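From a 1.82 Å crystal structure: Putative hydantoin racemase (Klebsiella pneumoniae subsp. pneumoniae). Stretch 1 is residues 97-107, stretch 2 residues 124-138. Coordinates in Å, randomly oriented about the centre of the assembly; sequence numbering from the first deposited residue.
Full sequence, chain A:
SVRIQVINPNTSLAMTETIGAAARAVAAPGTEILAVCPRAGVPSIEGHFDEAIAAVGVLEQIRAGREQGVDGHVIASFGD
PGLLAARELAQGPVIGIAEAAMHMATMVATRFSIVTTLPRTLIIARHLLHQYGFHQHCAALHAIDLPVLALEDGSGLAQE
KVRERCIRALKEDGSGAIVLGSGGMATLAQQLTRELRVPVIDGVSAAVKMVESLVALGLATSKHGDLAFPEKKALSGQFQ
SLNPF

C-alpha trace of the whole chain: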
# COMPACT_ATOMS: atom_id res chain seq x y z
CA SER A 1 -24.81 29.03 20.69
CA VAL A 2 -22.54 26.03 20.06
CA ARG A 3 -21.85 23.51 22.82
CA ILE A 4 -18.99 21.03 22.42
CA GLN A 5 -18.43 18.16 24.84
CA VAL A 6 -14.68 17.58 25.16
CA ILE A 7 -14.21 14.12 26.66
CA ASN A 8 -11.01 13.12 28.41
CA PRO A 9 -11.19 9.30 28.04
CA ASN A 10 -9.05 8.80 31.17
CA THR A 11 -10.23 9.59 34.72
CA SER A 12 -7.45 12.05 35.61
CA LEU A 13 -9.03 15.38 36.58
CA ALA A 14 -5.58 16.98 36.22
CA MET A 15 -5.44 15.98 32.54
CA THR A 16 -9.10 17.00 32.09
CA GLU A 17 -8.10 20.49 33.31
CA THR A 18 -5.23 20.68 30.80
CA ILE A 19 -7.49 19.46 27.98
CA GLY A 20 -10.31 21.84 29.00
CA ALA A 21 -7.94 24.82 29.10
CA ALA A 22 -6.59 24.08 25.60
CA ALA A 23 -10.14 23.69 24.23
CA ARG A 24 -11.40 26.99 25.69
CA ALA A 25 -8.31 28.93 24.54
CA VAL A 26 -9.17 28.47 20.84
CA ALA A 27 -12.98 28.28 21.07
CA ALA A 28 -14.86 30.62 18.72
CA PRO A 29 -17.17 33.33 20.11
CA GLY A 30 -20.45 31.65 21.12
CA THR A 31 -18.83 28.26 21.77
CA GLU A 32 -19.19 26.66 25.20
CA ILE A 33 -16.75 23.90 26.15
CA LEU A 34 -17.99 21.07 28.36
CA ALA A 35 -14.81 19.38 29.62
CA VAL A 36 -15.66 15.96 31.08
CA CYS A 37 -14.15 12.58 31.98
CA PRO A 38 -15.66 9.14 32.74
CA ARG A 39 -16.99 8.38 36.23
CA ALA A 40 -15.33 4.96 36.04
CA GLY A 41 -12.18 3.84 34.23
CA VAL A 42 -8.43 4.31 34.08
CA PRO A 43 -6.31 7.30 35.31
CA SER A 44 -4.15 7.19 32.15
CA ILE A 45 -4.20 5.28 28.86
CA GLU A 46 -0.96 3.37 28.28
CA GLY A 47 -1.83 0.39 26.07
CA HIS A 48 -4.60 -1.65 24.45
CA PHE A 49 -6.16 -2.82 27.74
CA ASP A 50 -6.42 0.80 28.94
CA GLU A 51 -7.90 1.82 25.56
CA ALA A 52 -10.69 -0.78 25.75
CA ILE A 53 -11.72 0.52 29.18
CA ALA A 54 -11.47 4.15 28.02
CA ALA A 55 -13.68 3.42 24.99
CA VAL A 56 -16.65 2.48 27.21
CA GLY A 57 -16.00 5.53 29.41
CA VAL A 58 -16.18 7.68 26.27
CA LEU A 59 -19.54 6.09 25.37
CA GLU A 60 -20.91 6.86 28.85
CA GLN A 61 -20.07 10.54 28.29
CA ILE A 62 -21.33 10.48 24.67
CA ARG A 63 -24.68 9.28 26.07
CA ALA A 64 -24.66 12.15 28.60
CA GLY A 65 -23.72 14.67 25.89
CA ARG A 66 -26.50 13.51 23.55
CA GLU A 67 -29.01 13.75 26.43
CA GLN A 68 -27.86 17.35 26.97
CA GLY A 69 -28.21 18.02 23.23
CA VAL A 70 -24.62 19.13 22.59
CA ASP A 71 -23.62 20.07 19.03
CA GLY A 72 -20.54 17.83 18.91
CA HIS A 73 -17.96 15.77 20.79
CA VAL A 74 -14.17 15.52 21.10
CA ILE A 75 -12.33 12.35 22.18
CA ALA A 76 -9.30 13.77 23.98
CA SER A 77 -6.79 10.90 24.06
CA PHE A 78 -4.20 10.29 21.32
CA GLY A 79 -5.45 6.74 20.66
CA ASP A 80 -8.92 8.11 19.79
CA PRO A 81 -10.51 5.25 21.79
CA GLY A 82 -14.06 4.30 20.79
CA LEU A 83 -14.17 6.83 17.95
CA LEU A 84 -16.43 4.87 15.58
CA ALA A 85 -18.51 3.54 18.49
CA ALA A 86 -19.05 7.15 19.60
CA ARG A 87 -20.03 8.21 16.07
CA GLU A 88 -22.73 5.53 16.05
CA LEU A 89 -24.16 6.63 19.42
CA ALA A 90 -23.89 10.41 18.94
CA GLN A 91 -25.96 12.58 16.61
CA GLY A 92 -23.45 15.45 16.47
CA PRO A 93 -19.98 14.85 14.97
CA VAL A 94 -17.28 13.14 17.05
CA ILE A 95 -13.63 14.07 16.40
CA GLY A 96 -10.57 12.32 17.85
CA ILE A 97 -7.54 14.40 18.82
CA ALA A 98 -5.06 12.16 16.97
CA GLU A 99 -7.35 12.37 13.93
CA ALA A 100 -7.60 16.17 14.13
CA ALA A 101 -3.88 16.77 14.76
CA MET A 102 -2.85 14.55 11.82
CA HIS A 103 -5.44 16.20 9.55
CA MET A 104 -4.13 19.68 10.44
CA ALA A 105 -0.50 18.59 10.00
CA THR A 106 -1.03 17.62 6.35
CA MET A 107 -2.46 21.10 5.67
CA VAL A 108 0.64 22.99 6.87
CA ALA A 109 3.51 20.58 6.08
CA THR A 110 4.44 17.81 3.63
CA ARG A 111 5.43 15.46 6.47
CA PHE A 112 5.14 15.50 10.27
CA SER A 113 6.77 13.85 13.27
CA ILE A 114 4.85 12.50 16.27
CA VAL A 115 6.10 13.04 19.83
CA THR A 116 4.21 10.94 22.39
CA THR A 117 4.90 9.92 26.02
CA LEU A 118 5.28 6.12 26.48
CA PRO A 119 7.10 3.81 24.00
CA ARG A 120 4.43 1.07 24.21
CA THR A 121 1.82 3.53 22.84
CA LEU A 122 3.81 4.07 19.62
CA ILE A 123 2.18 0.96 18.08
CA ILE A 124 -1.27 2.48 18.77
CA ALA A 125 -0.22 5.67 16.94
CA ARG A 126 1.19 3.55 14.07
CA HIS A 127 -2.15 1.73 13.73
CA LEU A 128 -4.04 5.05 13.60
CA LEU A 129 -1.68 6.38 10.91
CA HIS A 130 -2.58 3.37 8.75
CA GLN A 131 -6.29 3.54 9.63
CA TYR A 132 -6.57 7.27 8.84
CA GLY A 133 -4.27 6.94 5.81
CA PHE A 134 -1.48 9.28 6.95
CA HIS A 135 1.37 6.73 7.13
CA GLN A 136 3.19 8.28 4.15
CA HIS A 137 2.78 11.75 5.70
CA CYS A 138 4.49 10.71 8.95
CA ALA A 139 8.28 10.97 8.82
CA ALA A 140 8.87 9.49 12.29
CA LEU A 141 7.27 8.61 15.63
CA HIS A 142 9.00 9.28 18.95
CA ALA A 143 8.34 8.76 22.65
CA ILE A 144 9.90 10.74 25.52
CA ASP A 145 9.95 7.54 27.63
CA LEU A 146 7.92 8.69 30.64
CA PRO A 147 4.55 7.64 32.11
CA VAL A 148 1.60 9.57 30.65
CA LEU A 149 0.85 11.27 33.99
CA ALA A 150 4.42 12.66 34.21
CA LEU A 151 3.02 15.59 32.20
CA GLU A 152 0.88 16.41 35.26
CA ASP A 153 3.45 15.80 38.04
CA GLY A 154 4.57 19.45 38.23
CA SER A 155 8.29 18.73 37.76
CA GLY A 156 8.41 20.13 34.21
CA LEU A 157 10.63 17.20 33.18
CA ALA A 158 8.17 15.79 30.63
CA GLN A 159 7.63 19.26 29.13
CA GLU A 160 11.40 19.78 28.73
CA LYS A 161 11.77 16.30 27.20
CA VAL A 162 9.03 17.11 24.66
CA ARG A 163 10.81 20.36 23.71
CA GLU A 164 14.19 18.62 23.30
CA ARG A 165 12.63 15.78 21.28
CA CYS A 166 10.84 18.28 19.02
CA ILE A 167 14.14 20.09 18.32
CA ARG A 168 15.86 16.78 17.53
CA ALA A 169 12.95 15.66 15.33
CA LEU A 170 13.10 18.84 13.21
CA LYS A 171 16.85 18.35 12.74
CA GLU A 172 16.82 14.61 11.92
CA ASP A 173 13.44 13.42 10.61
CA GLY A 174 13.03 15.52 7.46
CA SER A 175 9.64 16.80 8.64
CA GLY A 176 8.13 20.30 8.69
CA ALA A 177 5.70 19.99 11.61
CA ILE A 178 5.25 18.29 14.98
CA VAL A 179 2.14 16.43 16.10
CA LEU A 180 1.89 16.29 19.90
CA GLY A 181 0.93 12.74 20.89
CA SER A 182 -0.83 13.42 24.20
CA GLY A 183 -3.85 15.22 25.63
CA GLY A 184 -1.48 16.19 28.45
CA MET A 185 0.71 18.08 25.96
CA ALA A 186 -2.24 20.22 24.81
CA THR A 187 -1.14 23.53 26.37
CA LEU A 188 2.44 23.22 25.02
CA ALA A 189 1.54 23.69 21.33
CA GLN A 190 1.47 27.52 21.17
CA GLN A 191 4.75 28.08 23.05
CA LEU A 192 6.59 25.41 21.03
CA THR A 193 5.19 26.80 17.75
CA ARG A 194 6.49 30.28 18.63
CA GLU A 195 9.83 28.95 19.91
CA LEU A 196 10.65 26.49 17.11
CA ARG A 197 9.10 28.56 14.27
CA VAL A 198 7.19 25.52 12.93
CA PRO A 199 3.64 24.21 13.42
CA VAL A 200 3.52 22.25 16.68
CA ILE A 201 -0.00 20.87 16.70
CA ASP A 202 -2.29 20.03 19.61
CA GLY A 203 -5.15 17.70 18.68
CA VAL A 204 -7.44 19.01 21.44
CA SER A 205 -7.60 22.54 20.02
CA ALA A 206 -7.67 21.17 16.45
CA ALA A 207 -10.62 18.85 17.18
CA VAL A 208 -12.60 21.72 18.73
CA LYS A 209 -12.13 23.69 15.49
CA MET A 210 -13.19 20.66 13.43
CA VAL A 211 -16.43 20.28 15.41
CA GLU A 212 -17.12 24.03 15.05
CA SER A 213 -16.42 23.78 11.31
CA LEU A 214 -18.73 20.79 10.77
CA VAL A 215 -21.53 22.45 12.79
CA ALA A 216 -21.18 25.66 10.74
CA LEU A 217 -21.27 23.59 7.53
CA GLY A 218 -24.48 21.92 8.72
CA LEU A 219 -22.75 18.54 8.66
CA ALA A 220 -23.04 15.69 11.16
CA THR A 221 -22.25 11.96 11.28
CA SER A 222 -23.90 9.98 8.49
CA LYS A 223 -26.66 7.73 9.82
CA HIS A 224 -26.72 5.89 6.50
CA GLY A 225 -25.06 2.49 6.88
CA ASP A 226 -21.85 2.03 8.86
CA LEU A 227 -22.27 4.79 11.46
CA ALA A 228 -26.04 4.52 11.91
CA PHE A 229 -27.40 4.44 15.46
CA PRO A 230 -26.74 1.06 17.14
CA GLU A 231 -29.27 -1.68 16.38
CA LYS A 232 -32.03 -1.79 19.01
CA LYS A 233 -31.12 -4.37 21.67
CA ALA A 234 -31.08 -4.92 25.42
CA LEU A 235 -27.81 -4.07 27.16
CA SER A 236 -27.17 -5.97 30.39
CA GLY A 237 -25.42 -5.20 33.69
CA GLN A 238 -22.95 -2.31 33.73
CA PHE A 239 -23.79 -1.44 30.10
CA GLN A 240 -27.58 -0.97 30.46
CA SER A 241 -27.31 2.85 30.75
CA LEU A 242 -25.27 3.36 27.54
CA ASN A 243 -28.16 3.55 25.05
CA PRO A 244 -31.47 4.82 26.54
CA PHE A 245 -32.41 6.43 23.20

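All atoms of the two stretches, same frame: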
# COMPACT_ATOMS: atom_id res chain seq x y z
N ILE A 97 -8.64 13.43 18.81
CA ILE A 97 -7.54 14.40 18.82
C ILE A 97 -6.34 13.98 17.97
O ILE A 97 -5.66 14.83 17.40
CB ILE A 97 -7.10 14.83 20.25
CG1 ILE A 97 -6.55 13.64 21.06
CG2 ILE A 97 -8.25 15.53 20.97
CD1 ILE A 97 -5.60 14.05 22.17
N ALA A 98 -6.09 12.68 17.88
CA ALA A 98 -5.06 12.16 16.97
C ALA A 98 -5.48 12.44 15.53
O ALA A 98 -4.69 12.94 14.73
CB ALA A 98 -4.84 10.68 17.19
N GLU A 99 -6.74 12.11 15.23
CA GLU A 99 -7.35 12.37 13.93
C GLU A 99 -7.20 13.83 13.52
O GLU A 99 -6.68 14.13 12.44
CB GLU A 99 -8.83 11.97 13.98
CG GLU A 99 -9.63 12.24 12.71
CD GLU A 99 -11.12 12.04 12.90
OE1 GLU A 99 -11.63 12.29 14.02
OE2 GLU A 99 -11.80 11.64 11.93
N ALA A 100 -7.63 14.73 14.40
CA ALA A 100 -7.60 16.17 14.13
C ALA A 100 -6.19 16.73 13.95
O ALA A 100 -5.95 17.52 13.04
CB ALA A 100 -8.34 16.93 15.21
N ALA A 101 -5.27 16.31 14.81
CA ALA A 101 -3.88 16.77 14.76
C ALA A 101 -3.18 16.34 13.47
O ALA A 101 -2.46 17.13 12.85
CB ALA A 101 -3.10 16.28 15.97
N MET A 102 -3.41 15.09 13.07
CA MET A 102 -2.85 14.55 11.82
C MET A 102 -3.43 15.25 10.60
O MET A 102 -2.70 15.58 9.66
CB MET A 102 -3.09 13.04 11.73
CG MET A 102 -2.29 12.20 12.72
SD MET A 102 -2.80 10.48 12.69
CE MET A 102 -1.87 9.82 14.08
N HIS A 103 -4.75 15.47 10.62
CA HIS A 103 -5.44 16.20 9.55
C HIS A 103 -4.88 17.60 9.36
O HIS A 103 -4.62 18.02 8.23
CB HIS A 103 -6.95 16.26 9.83
CG HIS A 103 -7.71 15.07 9.34
ND1 HIS A 103 -7.68 13.85 9.98
CD2 HIS A 103 -8.55 14.91 8.28
CE1 HIS A 103 -8.45 12.99 9.33
NE2 HIS A 103 -8.98 13.61 8.30
N MET A 104 -4.69 18.32 10.47
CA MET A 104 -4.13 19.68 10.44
C MET A 104 -2.69 19.70 9.95
O MET A 104 -2.29 20.62 9.23
CB MET A 104 -4.22 20.35 11.81
CG MET A 104 -5.63 20.64 12.32
SD MET A 104 -6.60 21.77 11.30
CE MET A 104 -7.41 20.62 10.20
N ALA A 105 -1.92 18.69 10.35
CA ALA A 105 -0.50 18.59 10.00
C ALA A 105 -0.27 18.52 8.49
O ALA A 105 0.68 19.12 7.98
CB ALA A 105 0.14 17.40 10.69
N THR A 106 -1.14 17.79 7.79
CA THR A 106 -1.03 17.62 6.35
C THR A 106 -1.41 18.89 5.58
O THR A 106 -1.13 19.01 4.38
CB THR A 106 -1.88 16.44 5.83
OG1 THR A 106 -3.27 16.70 6.10
CG2 THR A 106 -1.47 15.13 6.51
N MET A 107 -2.04 19.84 6.27
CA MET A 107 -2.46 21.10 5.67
C MET A 107 -1.40 22.20 5.78
O MET A 107 -1.49 23.22 5.09
CB MET A 107 -3.77 21.57 6.30
CG MET A 107 -4.96 20.67 6.03
SD MET A 107 -6.47 21.27 6.81
CE MET A 107 -7.59 19.93 6.44
N ILE A 124 0.10 1.97 18.86
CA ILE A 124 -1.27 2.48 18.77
C ILE A 124 -1.33 3.66 17.78
O ILE A 124 -2.25 3.74 16.97
CB ILE A 124 -1.83 2.89 20.16
CG1 ILE A 124 -1.88 1.67 21.09
CG2 ILE A 124 -3.21 3.54 20.04
CD1 ILE A 124 -2.11 2.00 22.56
N ALA A 125 -0.34 4.54 17.86
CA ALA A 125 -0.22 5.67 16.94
C ALA A 125 0.07 5.20 15.51
O ALA A 125 -0.45 5.79 14.55
CB ALA A 125 0.85 6.64 17.42
N ARG A 126 0.89 4.16 15.37
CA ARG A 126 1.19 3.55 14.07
C ARG A 126 -0.07 3.00 13.41
O ARG A 126 -0.29 3.19 12.21
CB ARG A 126 2.22 2.42 14.21
CG ARG A 126 3.63 2.88 14.50
CD ARG A 126 4.59 1.70 14.53
NE ARG A 126 5.74 1.95 15.39
CZ ARG A 126 6.87 2.52 14.99
NH1 ARG A 126 7.86 2.70 15.86
NH2 ARG A 126 7.03 2.91 13.73
N HIS A 127 -0.89 2.30 14.20
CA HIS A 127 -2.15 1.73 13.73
C HIS A 127 -3.11 2.81 13.24
O HIS A 127 -3.77 2.64 12.21
CB HIS A 127 -2.81 0.89 14.82
N LEU A 128 -3.18 3.92 13.97
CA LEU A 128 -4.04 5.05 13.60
C LEU A 128 -3.57 5.74 12.32
O LEU A 128 -4.40 6.17 11.52
CB LEU A 128 -4.14 6.07 14.74
CG LEU A 128 -4.95 5.70 15.99
CD1 LEU A 128 -5.02 6.90 16.91
CD2 LEU A 128 -6.36 5.22 15.64
N LEU A 129 -2.26 5.85 12.15
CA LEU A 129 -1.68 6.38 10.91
C LEU A 129 -2.15 5.59 9.70
O LEU A 129 -2.54 6.17 8.68
CB LEU A 129 -0.15 6.39 10.98
CG LEU A 129 0.54 7.47 11.81
CD1 LEU A 129 2.00 7.12 12.01
CD2 LEU A 129 0.40 8.85 11.17
N HIS A 130 -2.11 4.26 9.81
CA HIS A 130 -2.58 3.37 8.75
C HIS A 130 -4.09 3.46 8.55
O HIS A 130 -4.56 3.52 7.42
CB HIS A 130 -2.15 1.93 9.04
CG HIS A 130 -0.70 1.66 8.79
ND1 HIS A 130 -0.15 1.67 7.53
CD2 HIS A 130 0.31 1.38 9.64
CE1 HIS A 130 1.14 1.40 7.61
NE2 HIS A 130 1.45 1.22 8.88
N GLN A 131 -4.83 3.46 9.66
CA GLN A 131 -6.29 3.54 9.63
C GLN A 131 -6.79 4.83 8.99
O GLN A 131 -7.72 4.81 8.18
CB GLN A 131 -6.87 3.38 11.04
N TYR A 132 -6.17 5.95 9.36
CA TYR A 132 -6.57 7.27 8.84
C TYR A 132 -5.96 7.57 7.47
O TYR A 132 -6.43 8.47 6.77
CB TYR A 132 -6.22 8.38 9.84
CG TYR A 132 -6.88 8.27 11.20
CD1 TYR A 132 -8.13 7.66 11.35
CD2 TYR A 132 -6.27 8.80 12.33
CE1 TYR A 132 -8.74 7.56 12.60
CE2 TYR A 132 -6.87 8.70 13.59
CZ TYR A 132 -8.10 8.09 13.71
OH TYR A 132 -8.70 8.00 14.95
N GLY A 133 -4.92 6.82 7.11
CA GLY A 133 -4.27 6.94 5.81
C GLY A 133 -3.17 7.98 5.73
O GLY A 133 -2.89 8.52 4.66
N PHE A 134 -2.53 8.26 6.87
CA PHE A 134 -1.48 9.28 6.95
C PHE A 134 -0.07 8.71 7.14
O PHE A 134 0.85 9.45 7.46
CB PHE A 134 -1.79 10.30 8.05
CG PHE A 134 -3.06 11.08 7.83
CD1 PHE A 134 -3.25 11.82 6.67
CD2 PHE A 134 -4.05 11.10 8.81
CE1 PHE A 134 -4.42 12.54 6.47
CE2 PHE A 134 -5.22 11.82 8.62
CZ PHE A 134 -5.41 12.55 7.45
N HIS A 135 0.08 7.40 6.93
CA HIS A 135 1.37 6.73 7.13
C HIS A 135 2.50 7.35 6.30
O HIS A 135 3.61 7.53 6.81
CB HIS A 135 1.27 5.23 6.85
CG HIS A 135 2.56 4.49 7.03
ND1 HIS A 135 3.35 4.09 5.98
CD2 HIS A 135 3.21 4.10 8.16
CE1 HIS A 135 4.42 3.48 6.44
NE2 HIS A 135 4.36 3.47 7.76
N GLN A 136 2.21 7.67 5.04
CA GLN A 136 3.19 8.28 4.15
C GLN A 136 3.52 9.73 4.54
O GLN A 136 4.60 10.23 4.21
CB GLN A 136 2.71 8.22 2.70
N HIS A 137 2.60 10.37 5.25
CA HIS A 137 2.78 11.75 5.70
C HIS A 137 3.53 11.86 7.03
O HIS A 137 3.88 12.96 7.45
CB HIS A 137 1.42 12.46 5.80
CG HIS A 137 0.80 12.78 4.48
ND1 HIS A 137 0.16 11.83 3.72
CD2 HIS A 137 0.73 13.94 3.78
CE1 HIS A 137 -0.28 12.39 2.60
NE2 HIS A 137 0.05 13.66 2.62
N CYS A 138 3.76 10.72 7.68
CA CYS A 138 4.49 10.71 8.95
C CYS A 138 5.93 10.27 8.75
O CYS A 138 6.21 9.12 8.40
CB CYS A 138 3.79 9.81 9.97
SG CYS A 138 4.56 9.85 11.61

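Residues 97-107 form a continuous α-helix that runs on beyond the stretch, while the second stretch enters as the last turns of a helix, residues 124-132, and then continues along the first in the same general direction. The two helix axes cross at -62° and come no closer than 10.9 Å, a separation wide enough for large side chains to be accommodated between them. Gly133 is the first residue to leave helical phi/psi, with a positive phi of 88°, and Phe134 and His137 beyond it still meet the first helix. The backbone register runs in the same order along both stretches, from Ala98 CA with Leu128 CA (7.9 Å), through Glu99 CA with Tyr132 CA (7.2 Å) and Met102 CA with Phe134 CA (7.3 Å), to Thr106 CA with His137 CA (7.0 Å). At the backbone angles of Gly133 a CB would be jammed against the carbonyl oxygen of Tyr132, so the turn itself calls for glycine. Phe134 N bonds to Leu129 O at 2.8 Å, tying the turn to the end of its helix.

No hydrogen bond crosses between the stretches; the 473 Å² they bury rests on apolar and aromatic contacts. Met102 has the largest share, with 92 Å² covered. Its CA-to-CB bond points toward the second stretch, and the m, t, t rotamer extends the chain so that Met102 CE reaches Leu129 CD2 at 3.8 Å and Leu128 CB at 4.4 Å. Along the way, Met102 SD lies 3.9 Å from Tyr132 CD2, at the edge of the ring and near its plane, where the polarizable sulfur faces the ring's C-H groups. At the base of the same side chain, Met102 CB packs 3.6 Å from Phe134 CD2. One methionine side chain thus contacts both the helix and the segment beyond the glycine.

Near the start of the first helix, Ala98 CB touches Leu128 CD1 at 3.8 Å, and the Tyr132 ring lies against the helix backbone, with Tyr132 CE2 3.7 Å from Glu99 CA. The polar ends of Glu99 and Tyr132 have hydrogen-bonding partners outside this contact.

Phe134 meets His103 edge to face. The ring centroids are 4.8 Å apart and the planes stand at 83°, with Phe134 CZ over one face of the imidazole and Phe134 CE2 3.5 Å from His103 ND1. This arrangement directs phenyl C-H groups at the imidazole π cloud. The imidazole is held in place by a hydrogen bond from His103 ND1 to Glu99 O, 2.7 Å long and one helical turn back, while NE2 is bonded elsewhere in the structure.

Thr106 completes the contact. Thr106 OG1 donates to His103 O at 2.8 Å, so the hydroxyl bonds to the helix backbone, and the methyl group meets the second stretch: Thr106 CG2 lies 3.8 Å from Phe134 CD1 and 3.7 Å from His137 CD2, filling the space beside both rings.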